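Local coordinates for takeout-like protein 1 (Epiphyas postvittana, PDB 3E8T), which probably carries hydrophobic ligands in the insect, and holds ubiquinone-8 in a long internal tunnel, at residues 5-9 / 18-23; 24-28 / 66-71; 31-36 / 207-211. All blocks are in the same frame, centred on the assembly; numbering follows the deposited sequence. Where two conformers were deposited one is given.

Contact 1 (5-9 / 18-23); sequences VEKCN and SAFQQA. With UQ8 (Ubiquinone-8), chain B.
The N-terminal segment 5-9 is extended, with phi/psi near -68/121 at Glu-6 and -135/150 at Cys-8. It lies against 18-23, a run of regular alpha-helix. In register, Glu-6 CA sits 5.1 Å from Ala-19 CA, and Val-5 CA sits 6.1 Å from Ala-23 CA. Glu-6 and Ala-19 bury the most surface. Glu-6 points toward the helix with chi1 m and chi2 t, so its carboxylate runs along the helix surface. Ser-18 OG, with chi1 t, donates a hydrogen bond to Glu-6 OE1 at 2.9 Å. Glu-6 OE2 packs 3.2 Å from Gln-22 CG. Glu-6 N reaches the helix through a water, which accepts from this N at 2.8 Å and donates to Ala-19 O at 2.9 Å. Ala-19 CB lies 3.9 Å from Glu-6 CB and 3.8 Å from Cys-8 SG. Cys-8 is disulfide-bonded to Cys-15, one helical turn before Ala-19. Val-5 CG2 meets Ala-23 CB at 4.4 Å. The quinone head fits against both segments: UQ8 O4 is 3.1 Å from Val-5 CG1, and UQ8 C4M is 3.2 Å from Ala-19 CB. An N-terminal arm, tied back by a disulfide, thus forms part of the quinone head-group pocket of this JHBP-family fold.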
loop_
_atom_site.group_PDB
_atom_site.type_symbol
_atom_site.label_atom_id
_atom_site.label_comp_id
_atom_site.label_asym_id
_atom_site.label_seq_id
_atom_site.Cartn_x
_atom_site.Cartn_y
_atom_site.Cartn_z
ATOM N N VAL A 5 -16.691 -8.380 13.369
ATOM C CA VAL A 5 -16.132 -7.012 13.454
ATOM C C VAL A 5 -16.738 -6.340 14.696
ATOM O O VAL A 5 -17.884 -6.599 15.100
ATOM C CB VAL A 5 -16.414 -6.169 12.160
ATOM C CG1 VAL A 5 -15.976 -4.701 12.300
ATOM C CG2 VAL A 5 -15.734 -6.786 10.932
ATOM N N GLU A 6 -15.935 -5.508 15.340
ATOM C CA GLU A 6 -16.407 -4.621 16.427
ATOM C C GLU A 6 -17.345 -3.567 15.828
ATOM O O GLU A 6 -16.955 -2.788 14.956
ATOM C CB GLU A 6 -15.220 -3.909 17.071
ATOM C CG GLU A 6 -14.216 -4.858 17.743
ATOM C CD GLU A 6 -13.033 -4.161 18.370
ATOM O OE1 GLU A 6 -12.833 -2.939 18.147
ATOM O OE2 GLU A 6 -12.268 -4.836 19.102
ATOM N N LYS A 7 -18.577 -3.525 16.303
ATOM C CA LYS A 7 -19.591 -2.617 15.825
ATOM C C LYS A 7 -19.458 -1.273 16.495
ATOM O O LYS A 7 -19.268 -1.198 17.719
ATOM C CB LYS A 7 -20.967 -3.199 16.021
ATOM C CG LYS A 7 -21.230 -4.348 15.033
ATOM C CD LYS A 7 -22.656 -4.825 14.984
ATOM C CE LYS A 7 -23.705 -3.739 15.016
ATOM N NZ LYS A 7 -25.008 -4.356 14.598
ATOM N N CYS A 8 -19.589 -0.226 15.681
ATOM C CA CYS A 8 -19.354 1.157 16.061
ATOM C C CYS A 8 -20.442 2.033 15.541
ATOM O O CYS A 8 -21.008 1.804 14.477
ATOM C CB CYS A 8 -18.033 1.683 15.402
ATOM S SG CYS A 8 -16.583 0.966 15.956
ATOM N N ASN A 9 -20.698 3.109 16.273
ATOM C CA ASN A 9 -21.311 4.293 15.690
ATOM C C ASN A 9 -20.276 4.893 14.728
ATOM O O ASN A 9 -19.136 5.025 15.080
ATOM C CB ASN A 9 -21.704 5.276 16.804
ATOM C CG ASN A 9 -22.739 4.735 17.734
ATOM O OD1 ASN A 9 -23.919 4.661 17.371
ATOM N ND2 ASN A 9 -22.311 4.304 18.926
ATOM N N SER A 18 -10.229 1.365 16.611
ATOM C CA SER A 18 -10.041 0.030 17.155
ATOM C C SER A 18 -10.676 -1.047 16.257
ATOM O O SER A 18 -10.142 -2.137 16.137
ATOM C CB SER A 18 -10.592 -0.044 18.585
ATOM O OG SER A 18 -10.536 -1.384 19.093
ATOM N N ALA A 19 -11.839 -0.770 15.689
ATOM C CA ALA A 19 -12.546 -1.763 14.862
ATOM C C ALA A 19 -11.703 -2.076 13.629
ATOM O O ALA A 19 -11.561 -3.219 13.254
ATOM C CB ALA A 19 -13.900 -1.295 14.474
ATOM N N PHE A 20 -11.131 -1.045 13.010
ATOM C CA PHE A 20 -10.290 -1.261 11.824
ATOM C C PHE A 20 -9.061 -2.056 12.271
ATOM O O PHE A 20 -8.628 -3.010 11.578
ATOM C CB PHE A 20 -9.850 0.071 11.209
ATOM C CG PHE A 20 -10.807 0.665 10.190
ATOM C CD1 PHE A 20 -12.175 0.719 10.398
ATOM C CD2 PHE A 20 -10.315 1.172 8.977
ATOM C CE1 PHE A 20 -13.030 1.263 9.474
ATOM C CE2 PHE A 20 -11.188 1.737 8.046
ATOM C CZ PHE A 20 -12.540 1.778 8.289
ATOM N N GLN A 21 -8.472 -1.665 13.387
ATOM C CA GLN A 21 -7.299 -2.358 13.895
ATOM C C GLN A 21 -7.545 -3.854 14.136
ATOM O O GLN A 21 -6.721 -4.684 13.791
ATOM C CB GLN A 21 -6.791 -1.712 15.174
ATOM C CG GLN A 21 -5.489 -2.288 15.710
ATOM C CD GLN A 21 -4.337 -1.923 14.800
ATOM O OE1 GLN A 21 -3.826 -0.825 14.916
ATOM N NE2 GLN A 21 -3.901 -2.850 13.949
ATOM N N GLN A 22 -8.666 -4.212 14.761
ATOM C CA GLN A 22 -8.894 -5.613 15.129
ATOM C C GLN A 22 -9.287 -6.466 13.949
ATOM O O GLN A 22 -9.037 -7.674 13.961
ATOM C CB GLN A 22 -9.944 -5.731 16.221
ATOM C CG GLN A 22 -9.500 -5.148 17.515
ATOM C CD GLN A 22 -8.228 -5.774 18.026
ATOM O OE1 GLN A 22 -7.158 -5.138 18.048
ATOM N NE2 GLN A 22 -8.322 -7.041 18.409
ATOM N N ALA A 23 -9.912 -5.854 12.958
ATOM C CA ALA A 23 -10.270 -6.589 11.725
ATOM C C ALA A 23 -9.154 -6.739 10.714
ATOM O O ALA A 23 -9.165 -7.681 9.916
ATOM C CB ALA A 23 -11.394 -5.888 11.055
HETATM C C45 UQ8 B . 15.933 0.342 -8.611
HETATM C C44 UQ8 B . 16.052 1.797 -8.151
HETATM C C46 UQ8 B . 17.488 2.232 -8.279
HETATM C C43 UQ8 B . 15.558 2.016 -6.733
HETATM C C42 UQ8 B . 14.213 1.313 -6.491
HETATM C C41 UQ8 B . 13.120 2.038 -7.266
HETATM C C39 UQ8 B . 11.887 2.196 -6.403
HETATM C C40 UQ8 B . 10.527 1.661 -6.850
HETATM C C38 UQ8 B . 11.970 2.895 -5.229
HETATM C C37 UQ8 B . 10.911 3.099 -4.356
HETATM C C36 UQ8 B . 11.541 3.636 -3.071
HETATM C C34 UQ8 B . 10.552 3.753 -1.926
HETATM C C35 UQ8 B . 11.110 4.043 -0.689
HETATM C C33 UQ8 B . 9.195 3.501 -2.114
HETATM C C32 UQ8 B . 8.159 3.597 -1.191
HETATM C C31 UQ8 B . 7.026 2.637 -1.640
HETATM C C29 UQ8 B . 5.759 2.764 -0.807
HETATM C C30 UQ8 B . 5.205 4.174 -0.428
HETATM C C28 UQ8 B . 5.096 1.618 -0.380
HETATM C C27 UQ8 B . 3.937 1.600 0.386
HETATM C C26 UQ8 B . 3.074 0.366 0.081
HETATM C C24 UQ8 B . 1.934 0.237 1.096
HETATM C C25 UQ8 B . 2.228 -0.123 2.563
HETATM C C23 UQ8 B . 0.636 0.453 0.688
HETATM C C22 UQ8 B . -0.521 0.370 1.467
HETATM C C21 UQ8 B . -1.745 0.841 0.683
HETATM C C19 UQ8 B . -2.990 1.125 1.525
HETATM C C20 UQ8 B . -4.117 1.757 0.709
HETATM C C18 UQ8 B . -3.458 -0.084 2.346
HETATM C C17 UQ8 B . -4.764 0.218 3.095
HETATM C C16 UQ8 B . -5.016 -0.741 4.271
HETATM C C14 UQ8 B . -6.474 -0.618 4.702
HETATM C C15 UQ8 B . -7.133 0.773 4.718
HETATM C C13 UQ8 B . -7.224 -1.740 5.049
HETATM C C12 UQ8 B . -8.562 -1.666 5.427
HETATM C C11 UQ8 B . -9.000 -2.802 6.374
HETATM C C9 UQ8 B . -10.211 -2.385 7.230
HETATM C C10 UQ8 B . -10.950 -1.168 6.650
HETATM C C8 UQ8 B . -11.145 -3.583 7.375
HETATM C C7 UQ8 B . -12.460 -3.412 6.608
HETATM C C6 UQ8 B . -13.519 -2.590 7.382
HETATM C C1 UQ8 B . -14.252 -1.608 6.706
HETATM C C1M UQ8 B . -13.991 -1.403 5.351
HETATM C C2 UQ8 B . -15.220 -0.832 7.355
HETATM O O2 UQ8 B . -15.868 0.030 6.756
HETATM C C3 UQ8 B . -15.479 -1.036 8.701
HETATM O O3 UQ8 B . -16.424 -0.282 9.331
HETATM C C3M UQ8 B . -17.715 -0.862 9.151
HETATM C C4 UQ8 B . -14.764 -1.999 9.403
HETATM O O4 UQ8 B . -15.034 -2.186 10.730
HETATM C C4M UQ8 B . -14.940 -0.944 11.445
HETATM C C5 UQ8 B . -13.791 -2.769 8.750
HETATM O O5 UQ8 B . -13.181 -3.624 9.396
HETATM O O HOH W 1 -13.278 -5.273 14.358
#

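Contact 2 (24-28 / 66-71); sequences LPTFV and LKGAVI
In this JHBP-family fold the N-terminal helix 13-28 packs on the curved antiparallel sheet, here through 24-28 and 66-71. The helix is kinked where Pro-25 and Thr-26 lack a bond to the turn before. Residues 66-68 form a 3-10 turn, with Ala-69 N bonded to Leu-66 O at 3.1 Å. The chain then extends into strand at 70-71. Pro-25 CA and Lys-67 CA are nearest, 4.8 Å apart.

All the contacts are van der Waals. Between side chains, Leu-24 (chi1 t, chi2 p) puts CD2 3.7 Å from Ala-69 CB and 4.4 Å from Ile-71 CD1. Val-28 (chi1 m) sets CG1 3.7 Å from Leu-66 CD2. Leu-66 also lines the ubiquinone tunnel.

The rest are between side chains and backbone. Leu-24 CD2 lies 3.6 Å from Ala-69 O and 3.5 Å from Leu-66 O. Pro-25 CG lies 4.0 Å from Lys-67 O. Val-28 CG2 rests 3.8 Å from Lys-67 CA.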
loop_
_atom_site.group_PDB
_atom_site.type_symbol
_atom_site.label_atom_id
_atom_site.label_comp_id
_atom_site.label_asym_id
_atom_site.label_seq_id
_atom_site.Cartn_x
_atom_site.Cartn_y
_atom_site.Cartn_z
ATOM N N LEU A 24 -8.262 -5.765 10.685
ATOM C CA LEU A 24 -7.230 -5.733 9.662
ATOM C C LEU A 24 -6.521 -7.068 9.449
ATOM O O LEU A 24 -6.382 -7.473 8.285
ATOM C CB LEU A 24 -6.215 -4.628 10.004
ATOM C CG LEU A 24 -4.946 -4.572 9.109
ATOM C CD1 LEU A 24 -5.425 -4.082 7.825
ATOM C CD2 LEU A 24 -3.905 -3.616 9.751
ATOM N N PRO A 25 -5.927 -7.695 10.495
ATOM C CA PRO A 25 -5.147 -8.919 10.185
ATOM C C PRO A 25 -5.952 -10.032 9.546
ATOM O O PRO A 25 -5.463 -10.735 8.642
ATOM C CB PRO A 25 -4.583 -9.334 11.538
ATOM C CG PRO A 25 -4.681 -8.151 12.410
ATOM C CD PRO A 25 -5.825 -7.333 11.925
ATOM N N THR A 26 -7.194 -10.181 9.954
ATOM C CA THR A 26 -8.027 -11.217 9.406
ATOM C C THR A 26 -8.409 -10.864 7.961
ATOM O O THR A 26 -8.394 -11.717 7.066
ATOM C CB THR A 26 -9.260 -11.415 10.305
ATOM O OG1 THR A 26 -8.805 -11.783 11.614
ATOM C CG2 THR A 26 -10.165 -12.456 9.708
ATOM N N PHE A 27 -8.675 -9.596 7.698
ATOM C CA PHE A 27 -9.013 -9.173 6.358
ATOM C C PHE A 27 -7.844 -9.370 5.371
ATOM O O PHE A 27 -8.007 -9.926 4.286
ATOM C CB PHE A 27 -9.463 -7.712 6.381
ATOM C CG PHE A 27 -9.846 -7.188 5.038
ATOM C CD1 PHE A 27 -11.034 -7.597 4.418
ATOM C CD2 PHE A 27 -9.003 -6.304 4.355
ATOM C CE1 PHE A 27 -11.373 -7.112 3.172
ATOM C CE2 PHE A 27 -9.348 -5.816 3.092
ATOM C CZ PHE A 27 -10.536 -6.219 2.519
ATOM N N VAL A 28 -6.661 -8.944 5.784
ATOM C CA VAL A 28 -5.547 -9.010 4.878
ATOM C C VAL A 28 -5.020 -10.434 4.682
ATOM O O VAL A 28 -4.334 -10.696 3.709
ATOM C CB VAL A 28 -4.393 -8.066 5.231
ATOM C CG1 VAL A 28 -4.861 -6.612 5.283
ATOM C CG2 VAL A 28 -3.686 -8.503 6.425
ATOM N N LEU A 66 1.502 -5.565 5.723
ATOM C CA LEU A 66 0.203 -4.949 6.043
ATOM C C LEU A 66 -0.463 -5.578 7.276
ATOM O O LEU A 66 -1.182 -4.901 7.974
ATOM C CB LEU A 66 -0.745 -4.966 4.847
ATOM C CG LEU A 66 -1.958 -4.039 4.856
ATOM C CD1 LEU A 66 -1.556 -2.574 5.060
ATOM C CD2 LEU A 66 -2.710 -4.186 3.522
ATOM N N LYS A 67 -0.222 -6.860 7.541
ATOM C CA LYS A 67 -0.820 -7.548 8.705
ATOM C C LYS A 67 -0.464 -6.829 9.990
ATOM O O LYS A 67 -1.205 -6.900 10.977
ATOM C CB LYS A 67 -0.313 -9.000 8.798
ATOM C CG LYS A 67 -0.911 -9.819 9.920
ATOM C CD LYS A 67 -0.647 -11.316 9.746
ATOM C CE LYS A 67 0.797 -11.735 9.989
ATOM N NZ LYS A 67 0.953 -13.244 9.900
ATOM N N GLY A 68 0.720 -6.223 10.009
ATOM C CA GLY A 68 1.294 -5.577 11.184
ATOM C C GLY A 68 1.063 -4.094 11.278
ATOM O O GLY A 68 1.620 -3.426 12.157
ATOM N N ALA A 69 0.237 -3.568 10.382
ATOM C CA ALA A 69 -0.010 -2.145 10.376
ATOM C C ALA A 69 -0.715 -1.684 11.646
ATOM O O ALA A 69 -1.536 -2.416 12.197
ATOM C CB ALA A 69 -0.799 -1.720 9.182
ATOM N N VAL A 70 -0.361 -0.478 12.080
ATOM C CA VAL A 70 -0.963 0.177 13.244
ATOM C C VAL A 70 -1.866 1.267 12.709
ATOM O O VAL A 70 -1.423 2.155 11.974
ATOM C CB VAL A 70 0.084 0.731 14.167
ATOM C CG1 VAL A 70 -0.562 1.452 15.321
ATOM C CG2 VAL A 70 0.959 -0.421 14.688
ATOM N N ILE A 71 -3.155 1.209 13.053
ATOM C CA ILE A 71 -4.116 2.201 12.663
ATOM C C ILE A 71 -4.053 3.348 13.649
ATOM O O ILE A 71 -4.344 3.179 14.829
ATOM C CB ILE A 71 -5.557 1.665 12.586
ATOM C CG1 ILE A 71 -5.645 0.385 11.773
ATOM C CG2 ILE A 71 -6.495 2.729 12.047
ATOM C CD1 ILE A 71 -5.232 0.523 10.338
#

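Contact 3 (31-36 / 207-211); sequences LPDHGV and HFLAK. With UQ8 (Ubiquinone-8), chain B.
Segment 31-36 is a tight loop closed on itself. Leu-31 O accepts from His-34 N at 3.0 Å and from Val-36 N at 3.1 Å. Leu-31 N donates to Val-36 O at 2.9 Å, and Gly-35 N to Pro-32 O at 2.9 Å. Residues 32-34 make a 3-10 turn. Gly-35 has phi/psi of 79/20, and a CB there would clash with His-207 NE2. The loop faces helical residues 207-211, with Val-36 CA 7.0 Å from Phe-208 CA.

Two hydrogen bonds join them, and His-34 accepts both. His-207 (chi1 t) points toward the loop and donates from NE2 to His-34 O at 2.7 Å. Lys-211 (chi1 p, chi2 t, chi3 m, chi4 m) curls back, so that NZ donates to His-34 ND1 at 2.8 Å, near the plane of the ring. Beside these polar links, Leu-31 CD1 lies 3.9 Å from Phe-208 CE1, and Val-36 CG2 lies 4.2 Å from Phe-208 CB. The Phe-208 ring also meets Phe-27 edge-to-face. Leu-209 is turned to the ligand, its CD1 3.2 Å from UQ8 C1M. Gly-35 and Val-36, both opposite Leu-31, form a G1 beta bulge, which here docks on the C-terminal part of helix 182-211.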
loop_
_atom_site.group_PDB
_atom_site.type_symbol
_atom_site.label_atom_id
_atom_site.label_comp_id
_atom_site.label_asym_id
_atom_site.label_seq_id
_atom_site.Cartn_x
_atom_site.Cartn_y
_atom_site.Cartn_z
ATOM N N LEU A 31 -9.964 -13.750 2.008
ATOM C CA LEU A 31 -11.222 -14.500 2.187
ATOM C C LEU A 31 -11.521 -15.047 0.801
ATOM O O LEU A 31 -12.318 -14.504 0.057
ATOM C CB LEU A 31 -12.346 -13.583 2.678
ATOM C CG LEU A 31 -12.116 -12.839 3.998
ATOM C CD1 LEU A 31 -13.096 -11.689 4.143
ATOM C CD2 LEU A 31 -12.201 -13.821 5.111
ATOM N N PRO A 32 -10.850 -16.117 0.434
ATOM C CA PRO A 32 -10.904 -16.550 -0.980
ATOM C C PRO A 32 -12.295 -16.869 -1.493
ATOM O O PRO A 32 -12.617 -16.525 -2.620
ATOM C CB PRO A 32 -10.026 -17.802 -1.017
ATOM C CG PRO A 32 -9.399 -17.919 0.273
ATOM C CD PRO A 32 -9.989 -16.988 1.255
ATOM N N ASP A 33 -13.112 -17.474 -0.650
ATOM C CA ASP A 33 -14.442 -17.847 -1.144
ATOM C C ASP A 33 -15.305 -16.614 -1.420
ATOM O O ASP A 33 -16.209 -16.634 -2.267
ATOM C CB ASP A 33 -15.133 -18.797 -0.197
ATOM C CG ASP A 33 -14.365 -20.150 -0.025
ATOM O OD1 ASP A 33 -13.325 -20.441 -0.685
ATOM O OD2 ASP A 33 -14.837 -20.918 0.814
ATOM N N HIS A 34 -14.975 -15.517 -0.761
ATOM C CA HIS A 34 -15.664 -14.249 -0.966
ATOM C C HIS A 34 -15.017 -13.407 -2.030
ATOM O O HIS A 34 -15.439 -12.269 -2.246
ATOM C CB HIS A 34 -15.676 -13.458 0.340
ATOM C CG HIS A 34 -16.556 -14.071 1.373
ATOM N ND1 HIS A 34 -17.894 -13.768 1.453
ATOM C CD2 HIS A 34 -16.334 -15.060 2.259
ATOM C CE1 HIS A 34 -18.450 -14.502 2.399
ATOM N NE2 HIS A 34 -17.530 -15.303 2.900
ATOM N N GLY A 35 -13.978 -13.928 -2.674
ATOM C CA GLY A 35 -13.303 -13.183 -3.731
ATOM C C GLY A 35 -12.340 -12.114 -3.234
ATOM O O GLY A 35 -12.033 -11.202 -3.993
ATOM N N VAL A 36 -11.896 -12.212 -1.980
ATOM C CA VAL A 36 -10.949 -11.251 -1.385
ATOM C C VAL A 36 -9.584 -11.899 -1.364
ATOM O O VAL A 36 -9.358 -12.883 -0.654
ATOM C CB VAL A 36 -11.390 -10.790 0.022
ATOM C CG1 VAL A 36 -10.336 -9.879 0.619
ATOM C CG2 VAL A 36 -12.750 -10.102 -0.038
ATOM N N HIS A 207 -14.995 -4.374 -2.859
ATOM C CA HIS A 207 -15.739 -5.598 -3.105
ATOM C C HIS A 207 -16.334 -6.160 -1.829
ATOM O O HIS A 207 -17.524 -6.579 -1.793
ATOM C CB HIS A 207 -14.757 -6.609 -3.718
ATOM C CG HIS A 207 -15.325 -7.969 -3.902
ATOM N ND1 HIS A 207 -16.311 -8.253 -4.823
ATOM C CD2 HIS A 207 -15.055 -9.120 -3.255
ATOM C CE1 HIS A 207 -16.599 -9.544 -4.745
ATOM N NE2 HIS A 207 -15.870 -10.085 -3.785
ATOM N N PHE A 208 -15.527 -6.204 -0.783
ATOM C CA PHE A 208 -15.983 -6.764 0.502
ATOM C C PHE A 208 -17.140 -5.959 1.043
ATOM O O PHE A 208 -18.205 -6.498 1.418
ATOM C CB PHE A 208 -14.802 -6.758 1.500
ATOM C CG PHE A 208 -15.182 -7.097 2.941
ATOM C CD1 PHE A 208 -15.326 -8.392 3.295
ATOM C CD2 PHE A 208 -15.387 -6.106 3.915
ATOM C CE1 PHE A 208 -15.670 -8.741 4.600
ATOM C CE2 PHE A 208 -15.732 -6.433 5.188
ATOM C CZ PHE A 208 -15.874 -7.767 5.527
ATOM N N LEU A 209 -16.990 -4.642 1.092
ATOM C CA LEU A 209 -18.071 -3.807 1.616
ATOM C C LEU A 209 -19.324 -3.802 0.761
ATOM O O LEU A 209 -20.435 -3.624 1.254
ATOM C CB LEU A 209 -17.597 -2.383 1.889
ATOM C CG LEU A 209 -16.611 -2.235 3.013
ATOM C CD1 LEU A 209 -16.083 -0.812 3.021
ATOM C CD2 LEU A 209 -17.238 -2.575 4.377
ATOM N N ALA A 210 -19.181 -4.045 -0.520
ATOM C CA ALA A 210 -20.369 -4.126 -1.399
ATOM C C ALA A 210 -21.196 -5.389 -1.169
ATOM O O ALA A 210 -22.331 -5.447 -1.608
ATOM C CB ALA A 210 -19.962 -4.001 -2.886
ATOM N N LYS A 211 -20.640 -6.372 -0.487
ATOM C CA LYS A 211 -21.339 -7.630 -0.255
ATOM C C LYS A 211 -21.682 -7.894 1.196
ATOM O O LYS A 211 -22.429 -8.848 1.453
ATOM C CB LYS A 211 -20.541 -8.802 -0.826
ATOM C CG LYS A 211 -19.351 -9.264 -0.009
ATOM C CD LYS A 211 -18.312 -10.101 -0.783
ATOM C CE LYS A 211 -18.916 -11.363 -1.365
ATOM N NZ LYS A 211 -19.487 -12.322 -0.321
HETATM C C45 UQ8 B . 15.933 0.342 -8.611
HETATM C C44 UQ8 B . 16.052 1.797 -8.151
HETATM C C46 UQ8 B . 17.488 2.232 -8.279
HETATM C C43 UQ8 B . 15.558 2.016 -6.733
HETATM C C42 UQ8 B . 14.213 1.313 -6.491
HETATM C C41 UQ8 B . 13.120 2.038 -7.266
HETATM C C39 UQ8 B . 11.887 2.196 -6.403
HETATM C C40 UQ8 B . 10.527 1.661 -6.850
HETATM C C38 UQ8 B . 11.970 2.895 -5.229
HETATM C C37 UQ8 B . 10.911 3.099 -4.356
HETATM C C36 UQ8 B . 11.541 3.636 -3.071
HETATM C C34 UQ8 B . 10.552 3.753 -1.926
HETATM C C35 UQ8 B . 11.110 4.043 -0.689
HETATM C C33 UQ8 B . 9.195 3.501 -2.114
HETATM C C32 UQ8 B . 8.159 3.597 -1.191
HETATM C C31 UQ8 B . 7.026 2.637 -1.640
HETATM C C29 UQ8 B . 5.759 2.764 -0.807
HETATM C C30 UQ8 B . 5.205 4.174 -0.428
HETATM C C28 UQ8 B . 5.096 1.618 -0.380
HETATM C C27 UQ8 B . 3.937 1.600 0.386
HETATM C C26 UQ8 B . 3.074 0.366 0.081
HETATM C C24 UQ8 B . 1.934 0.237 1.096
HETATM C C25 UQ8 B . 2.228 -0.123 2.563
HETATM C C23 UQ8 B . 0.636 0.453 0.688
HETATM C C22 UQ8 B . -0.521 0.370 1.467
HETATM C C21 UQ8 B . -1.745 0.841 0.683
HETATM C C19 UQ8 B . -2.990 1.125 1.525
HETATM C C20 UQ8 B . -4.117 1.757 0.709
HETATM C C18 UQ8 B . -3.458 -0.084 2.346
HETATM C C17 UQ8 B . -4.764 0.218 3.095
HETATM C C16 UQ8 B . -5.016 -0.741 4.271
HETATM C C14 UQ8 B . -6.474 -0.618 4.702
HETATM C C15 UQ8 B . -7.133 0.773 4.718
HETATM C C13 UQ8 B . -7.224 -1.740 5.049
HETATM C C12 UQ8 B . -8.562 -1.666 5.427
HETATM C C11 UQ8 B . -9.000 -2.802 6.374
HETATM C C9 UQ8 B . -10.211 -2.385 7.230
HETATM C C10 UQ8 B . -10.950 -1.168 6.650
HETATM C C8 UQ8 B . -11.145 -3.583 7.375
HETATM C C7 UQ8 B . -12.460 -3.412 6.608
HETATM C C6 UQ8 B . -13.519 -2.590 7.382
HETATM C C1 UQ8 B . -14.252 -1.608 6.706
HETATM C C1M UQ8 B . -13.991 -1.403 5.351
HETATM C C2 UQ8 B . -15.220 -0.832 7.355
HETATM O O2 UQ8 B . -15.868 0.030 6.756
HETATM C C3 UQ8 B . -15.479 -1.036 8.701
HETATM O O3 UQ8 B . -16.424 -0.282 9.331
HETATM C C3M UQ8 B . -17.715 -0.862 9.151
HETATM C C4 UQ8 B . -14.764 -1.999 9.403
HETATM O O4 UQ8 B . -15.034 -2.186 10.730
HETATM C C4M UQ8 B . -14.940 -0.944 11.445
HETATM C C5 UQ8 B . -13.791 -2.769 8.750
HETATM O O5 UQ8 B . -13.181 -3.624 9.396
#

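From the N terminus, contact 1 closes the shortest loop, folding 5-9 back on helix 13-28. Contact 2 follows in series on the same helix and closes a longer loop by joining it to the 66-71 part of strand 54-77, where a short 3-10 turn breaks the strand. Gln-21 bridges the two: its side chain probably bonds to Ile-71 N and Ala-69 O. Contact 3 opens inside the loop of contact 2, at 31-36, and closes far beyond it at 207-211. Contacts 2 and 3 therefore cross. They touch where Phe-27 packs on Phe-208 and Val-36. Together the three tie the N-terminal arm, helix 13-28, the sheet and helix 182-211 around the quinone-head half of the ubiquinone tunnel.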